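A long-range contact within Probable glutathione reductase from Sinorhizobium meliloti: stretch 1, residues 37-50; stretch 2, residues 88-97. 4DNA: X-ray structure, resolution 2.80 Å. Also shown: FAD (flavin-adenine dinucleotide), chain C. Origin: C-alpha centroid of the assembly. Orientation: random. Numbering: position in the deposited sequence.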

# COMPACT_ATOMS: atom_id res chain seq x y z
N PHE A 37 -5.46 -35.04 4.21
CA PHE A 37 -5.59 -34.21 5.39
C PHE A 37 -6.73 -33.22 5.19
O PHE A 37 -7.88 -33.54 5.51
CB PHE A 37 -4.23 -33.56 5.76
CG PHE A 37 -4.27 -32.67 6.97
CD1 PHE A 37 -4.91 -33.07 8.14
CD2 PHE A 37 -3.65 -31.41 6.95
CE1 PHE A 37 -4.96 -32.23 9.25
CE2 PHE A 37 -3.69 -30.57 8.06
CZ PHE A 37 -4.35 -30.99 9.21
N ARG A 38 -6.42 -32.04 4.65
CA ARG A 38 -7.41 -30.97 4.46
C ARG A 38 -7.20 -30.21 3.15
O ARG A 38 -6.11 -29.68 2.89
CB ARG A 38 -7.40 -29.99 5.64
CG ARG A 38 -8.01 -30.53 6.92
CD ARG A 38 -8.04 -29.46 8.00
NE ARG A 38 -9.23 -28.61 7.93
CZ ARG A 38 -9.49 -27.62 8.78
NH1 ARG A 38 -8.66 -27.35 9.78
NH2 ARG A 38 -10.60 -26.91 8.64
N TYR A 39 -8.25 -30.17 2.32
CA TYR A 39 -8.24 -29.49 1.02
C TYR A 39 -7.97 -27.98 1.14
O TYR A 39 -8.54 -27.30 2.00
CB TYR A 39 -9.53 -29.77 0.24
CG TYR A 39 -9.50 -31.10 -0.51
CD1 TYR A 39 -8.87 -31.21 -1.77
CD2 TYR A 39 -10.07 -32.24 0.04
CE1 TYR A 39 -8.83 -32.41 -2.45
CE2 TYR A 39 -10.03 -33.46 -0.64
CZ TYR A 39 -9.41 -33.54 -1.88
OH TYR A 39 -9.37 -34.75 -2.53
N GLY A 40 -7.11 -27.46 0.26
CA GLY A 40 -6.67 -26.07 0.33
C GLY A 40 -5.18 -25.98 0.61
O GLY A 40 -4.55 -24.98 0.29
N GLY A 41 -4.64 -27.04 1.23
CA GLY A 41 -3.20 -27.20 1.41
C GLY A 41 -2.59 -26.28 2.45
O GLY A 41 -3.31 -25.57 3.15
N THR A 42 -1.26 -26.28 2.55
CA THR A 42 -0.55 -25.45 3.53
C THR A 42 -1.02 -23.99 3.56
O THR A 42 -1.36 -23.46 4.61
CB THR A 42 0.99 -25.49 3.36
OG1 THR A 42 1.43 -26.84 3.28
CG2 THR A 42 1.66 -24.83 4.53
N CYS A 43 -1.04 -23.33 2.40
CA CYS A 43 -1.29 -21.90 2.38
C CYS A 43 -2.56 -21.57 3.14
O CYS A 43 -2.56 -20.71 4.03
CB CYS A 43 -1.38 -21.36 0.95
SG CYS A 43 -1.49 -19.55 0.87
N VAL A 44 -3.64 -22.26 2.76
CA VAL A 44 -4.96 -22.05 3.34
C VAL A 44 -4.96 -22.46 4.81
O VAL A 44 -5.38 -21.69 5.68
CB VAL A 44 -6.06 -22.84 2.58
CG1 VAL A 44 -7.39 -22.80 3.33
CG2 VAL A 44 -6.24 -22.30 1.16
N ILE A 45 -4.50 -23.67 5.09
CA ILE A 45 -4.75 -24.25 6.39
C ILE A 45 -3.77 -23.82 7.47
O ILE A 45 -4.19 -23.49 8.56
CB ILE A 45 -4.92 -25.78 6.30
CG1 ILE A 45 -6.39 -26.06 5.99
CG2 ILE A 45 -4.53 -26.48 7.59
CD1 ILE A 45 -6.58 -26.96 4.81
N ARG A 46 -2.48 -23.79 7.14
CA ARG A 46 -1.44 -23.53 8.13
C ARG A 46 -0.23 -22.81 7.52
O ARG A 46 0.94 -23.09 7.86
CB ARG A 46 -1.06 -24.83 8.84
CG ARG A 46 -0.85 -26.02 7.92
CD ARG A 46 -0.91 -27.35 8.65
NE ARG A 46 -0.63 -28.43 7.71
CZ ARG A 46 -0.43 -29.71 8.02
NH1 ARG A 46 -0.49 -30.13 9.29
NH2 ARG A 46 -0.17 -30.58 7.05
N GLY A 47 -0.52 -21.85 6.64
CA GLY A 47 0.48 -21.04 5.97
C GLY A 47 -0.02 -19.62 5.76
O GLY A 47 -0.51 -19.00 6.72
N CYS A 48 0.08 -19.13 4.52
CA CYS A 48 -0.12 -17.72 4.20
C CYS A 48 -1.39 -17.17 4.85
O CYS A 48 -1.31 -16.18 5.58
CB CYS A 48 -0.16 -17.47 2.69
SG CYS A 48 0.33 -18.84 1.60
N VAL A 49 -2.53 -17.83 4.61
CA VAL A 49 -3.84 -17.36 5.11
C VAL A 49 -3.82 -17.19 6.62
O VAL A 49 -3.83 -16.06 7.10
CB VAL A 49 -5.05 -18.25 4.69
CG1 VAL A 49 -6.32 -17.82 5.42
CG2 VAL A 49 -5.29 -18.22 3.19
N PRO A 50 -3.78 -18.31 7.38
CA PRO A 50 -3.80 -18.12 8.84
C PRO A 50 -2.69 -17.18 9.30
O PRO A 50 -2.90 -16.39 10.22
CB PRO A 50 -3.57 -19.53 9.40
CG PRO A 50 -3.17 -20.37 8.24
CD PRO A 50 -3.71 -19.73 7.01
N LYS A 88 -10.07 -18.21 13.58
CA LYS A 88 -9.27 -18.72 12.47
C LYS A 88 -9.85 -20.00 11.88
O LYS A 88 -10.00 -20.11 10.67
CB LYS A 88 -7.82 -18.91 12.90
CG LYS A 88 -6.84 -19.26 11.79
CD LYS A 88 -6.74 -20.76 11.63
CE LYS A 88 -6.40 -21.42 12.94
NZ LYS A 88 -6.80 -22.85 12.94
N GLU A 89 -10.19 -20.97 12.72
CA GLU A 89 -10.74 -22.22 12.22
C GLU A 89 -12.02 -21.99 11.42
O GLU A 89 -12.25 -22.68 10.42
CB GLU A 89 -11.03 -23.20 13.33
CG GLU A 89 -9.85 -24.06 13.73
CD GLU A 89 -9.30 -24.96 12.64
OE1 GLU A 89 -10.06 -25.70 11.96
OE2 GLU A 89 -8.05 -24.96 12.50
N GLN A 90 -12.83 -21.04 11.87
CA GLN A 90 -14.11 -20.82 11.21
C GLN A 90 -13.84 -20.39 9.78
O GLN A 90 -14.58 -20.75 8.87
CB GLN A 90 -15.00 -19.80 11.95
CG GLN A 90 -16.43 -19.75 11.40
CD GLN A 90 -17.50 -19.40 12.43
OE1 GLN A 90 -17.53 -18.29 12.98
NE2 GLN A 90 -18.43 -20.34 12.67
N GLU A 91 -12.74 -19.67 9.59
CA GLU A 91 -12.41 -19.13 8.29
C GLU A 91 -11.76 -20.16 7.39
O GLU A 91 -12.13 -20.29 6.21
CB GLU A 91 -11.52 -17.89 8.41
CG GLU A 91 -11.22 -17.20 7.07
CD GLU A 91 -12.46 -16.91 6.22
OE1 GLU A 91 -13.61 -16.88 6.73
OE2 GLU A 91 -12.29 -16.68 5.00
N ILE A 92 -10.79 -20.90 7.92
CA ILE A 92 -10.11 -21.89 7.10
C ILE A 92 -11.06 -23.01 6.73
O ILE A 92 -10.98 -23.56 5.64
CB ILE A 92 -8.81 -22.38 7.74
CG1 ILE A 92 -9.06 -23.28 8.93
CG2 ILE A 92 -7.96 -21.19 8.17
CD1 ILE A 92 -7.85 -24.13 9.25
N ALA A 93 -12.00 -23.32 7.63
CA ALA A 93 -13.05 -24.29 7.33
C ALA A 93 -13.91 -23.80 6.18
O ALA A 93 -14.24 -24.57 5.29
CB ALA A 93 -13.90 -24.59 8.56
N ARG A 94 -14.26 -22.51 6.21
CA ARG A 94 -15.03 -21.88 5.13
C ARG A 94 -14.26 -21.94 3.81
O ARG A 94 -14.82 -22.33 2.79
CB ARG A 94 -15.36 -20.43 5.48
CG ARG A 94 -16.26 -19.73 4.48
CD ARG A 94 -16.42 -18.25 4.79
NE ARG A 94 -15.26 -17.46 4.37
CZ ARG A 94 -15.04 -17.02 3.12
NH1 ARG A 94 -15.91 -17.29 2.14
NH2 ARG A 94 -13.95 -16.31 2.85
N LEU A 95 -12.98 -21.57 3.85
CA LEU A 95 -12.14 -21.64 2.66
C LEU A 95 -12.01 -23.07 2.17
O LEU A 95 -12.32 -23.34 1.00
CB LEU A 95 -10.76 -21.04 2.91
CG LEU A 95 -10.64 -19.50 3.01
CD1 LEU A 95 -9.17 -19.09 3.12
CD2 LEU A 95 -11.34 -18.78 1.86
N GLU A 96 -11.58 -23.98 3.06
CA GLU A 96 -11.52 -25.41 2.74
C GLU A 96 -12.75 -25.84 1.95
O GLU A 96 -12.61 -26.50 0.92
CB GLU A 96 -11.41 -26.28 4.01
CG GLU A 96 -11.55 -27.78 3.76
CD GLU A 96 -11.30 -28.67 4.98
OE1 GLU A 96 -11.53 -28.24 6.14
OE2 GLU A 96 -10.89 -29.83 4.77
N GLY A 97 -13.92 -25.42 2.42
CA GLY A 97 -15.18 -25.81 1.81
C GLY A 97 -15.39 -25.22 0.44
O GLY A 97 -15.97 -25.85 -0.44
PA FAD C . 0.70 -27.68 -0.43
O1A FAD C . 1.89 -27.89 0.50
O2A FAD C . -0.13 -26.41 -0.41
O5B FAD C . -0.33 -28.90 -0.24
C5B FAD C . -0.15 -30.17 -0.87
C4B FAD C . -1.15 -31.11 -0.20
O4B FAD C . -0.90 -32.48 -0.50
C3B FAD C . -1.07 -30.95 1.30
O3B FAD C . -2.36 -30.55 1.79
C2B FAD C . -0.62 -32.32 1.80
O2B FAD C . -1.23 -32.63 3.06
C1B FAD C . -1.08 -33.25 0.69
N9A FAD C . -0.26 -34.49 0.57
C8A FAD C . 1.05 -34.58 0.85
N7A FAD C . 1.54 -35.82 0.61
C5A FAD C . 0.51 -36.54 0.15
C6A FAD C . 0.37 -37.94 -0.29
N6A FAD C . 1.46 -38.74 -0.24
N1A FAD C . -0.86 -38.35 -0.71
C2A FAD C . -1.92 -37.50 -0.72
N3A FAD C . -1.85 -36.21 -0.33
C4A FAD C . -0.68 -35.67 0.11
N1 FAD C . 3.58 -18.50 0.35
C2 FAD C . 3.29 -17.26 -0.12
O2 FAD C . 3.26 -17.07 -1.36
N3 FAD C . 3.03 -16.24 0.71
C4 FAD C . 3.05 -16.35 2.05
O4 FAD C . 2.79 -15.37 2.78
C4X FAD C . 3.37 -17.68 2.64
N5 FAD C . 3.40 -17.88 3.97
C5X FAD C . 3.69 -19.11 4.47
C6 FAD C . 3.72 -19.32 5.85
C7 FAD C . 4.03 -20.59 6.37
C7M FAD C . 4.05 -20.76 7.86
C8 FAD C . 4.31 -21.73 5.44
C8M FAD C . 4.64 -23.11 5.94
C9 FAD C . 4.28 -21.52 4.07
C9A FAD C . 3.99 -20.26 3.55
N10 FAD C . 3.96 -20.07 2.15
C10 FAD C . 3.64 -18.77 1.67
C1' FAD C . 4.25 -21.20 1.25
C2' FAD C . 3.01 -21.82 0.63
O2' FAD C . 2.11 -22.22 1.67
C3' FAD C . 3.39 -23.01 -0.26
O3' FAD C . 4.44 -22.58 -1.14
C4' FAD C . 2.23 -23.53 -1.09
O4' FAD C . 1.24 -24.11 -0.23
C5' FAD C . 2.69 -24.58 -2.09
O5' FAD C . 1.64 -25.52 -2.28
P FAD C . 1.85 -26.98 -2.97
O1P FAD C . 1.03 -27.05 -4.24
O2P FAD C . 3.32 -27.33 -2.99
O3P FAD C . 1.13 -27.99 -1.95

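The two stretches bury 555 Å² between them, counting both sides: a short helical segment centred on Val44 and Ile45, the loop before it, and the start of the next helix, which carries Val49 and Pro50, pack against helix 88-97. The axes of the short helix and helix 88-97 come within 9.4 Å, and their N-to-C directions differ by 147°, so the helices run roughly antiparallel. The register bears this out: CA of Ile45 lies 5.9 Å from CA of Ile92, and CA of Pro50 lies 6.6 Å from CA of Lys88, so advancing along stretch 1 means moving back along stretch 2.

The main apolar bump on helix 88-97 is Ile92. Its CA-to-CB bond points toward stretch 1, and with chi1 in p and chi2 in t its two ends settle on different neighbours. Ile92 CG2 lies 3.6 Å from Val44 O, while Ile92 CD1 reaches 3.8 Å from Ile45 O and 4.1 Å from Ile45 CG1. Ile92 CD1 also lies 3.4 Å from Arg38 NH1, approaching the guanidinium obliquely. Ile92 therefore fills a hollow lined by the backbone carbonyls of Val44 and Ile45 and flanked by the Arg38 side chain.

Leu95, almost one turn further on, is the second bump. Val44 CG1 packs 3.8 Å from Leu95 CB, near the base of the side chain, and Val49 CG1 lies 3.9 Å from Leu95 CD1, at its tip. The leucine thus spans the gap between two valines that belong to successive helical segments of stretch 1. Those segments are tied together by the disulfide, Cys43 SG to Cys48 SG at 2.1 Å, and by the backbone bond from Val49 N to Cys43 O at 2.9 Å. At the other end of the contact, Pro50 CB meets Lys88 CG at 4.1 Å, an aliphatic touch near the root of the lysine side chain.

Arg38 supplies the polar part. Its CA-to-CB bond points sideways, but the m, t, p sequence of chi1 to chi3 brings its end onto helix 88-97. There Arg38 NE donates to Glu96 OE1 at 2.9 Å (150° at the hydrogen) and Arg38 NH2 donates to the same Glu96 OE1 at 3.0 Å (145°), so one carboxylate oxygen is shared by two donors. Arg38 NH1 donates to Glu89 OE1 at 3.1 Å (152°). Arg38 is salt-bridged to both glutamates, and both oxygens lie at the guanidinium edge, near its plane. Glu89 and Glu96 are seven residues apart, about two helical turns, so they project on the same side of the helix, and the guanidinium fits between them. The guanidinium also lies against Ala93: Arg38 NH2 is 3.8 Å from Ala93 CA and 4.0 Å from Ala93 CB.

The extended Glu96 side chain also runs alongside the loop, with Glu96 CG 3.5 Å from Tyr39 O. Nearby, Gly40 adopts phi/psi of 116/-24, where a CB would be jammed against the preceding carbonyl oxygen and crowded by Val44 CB at 3.1 Å from its ideal position.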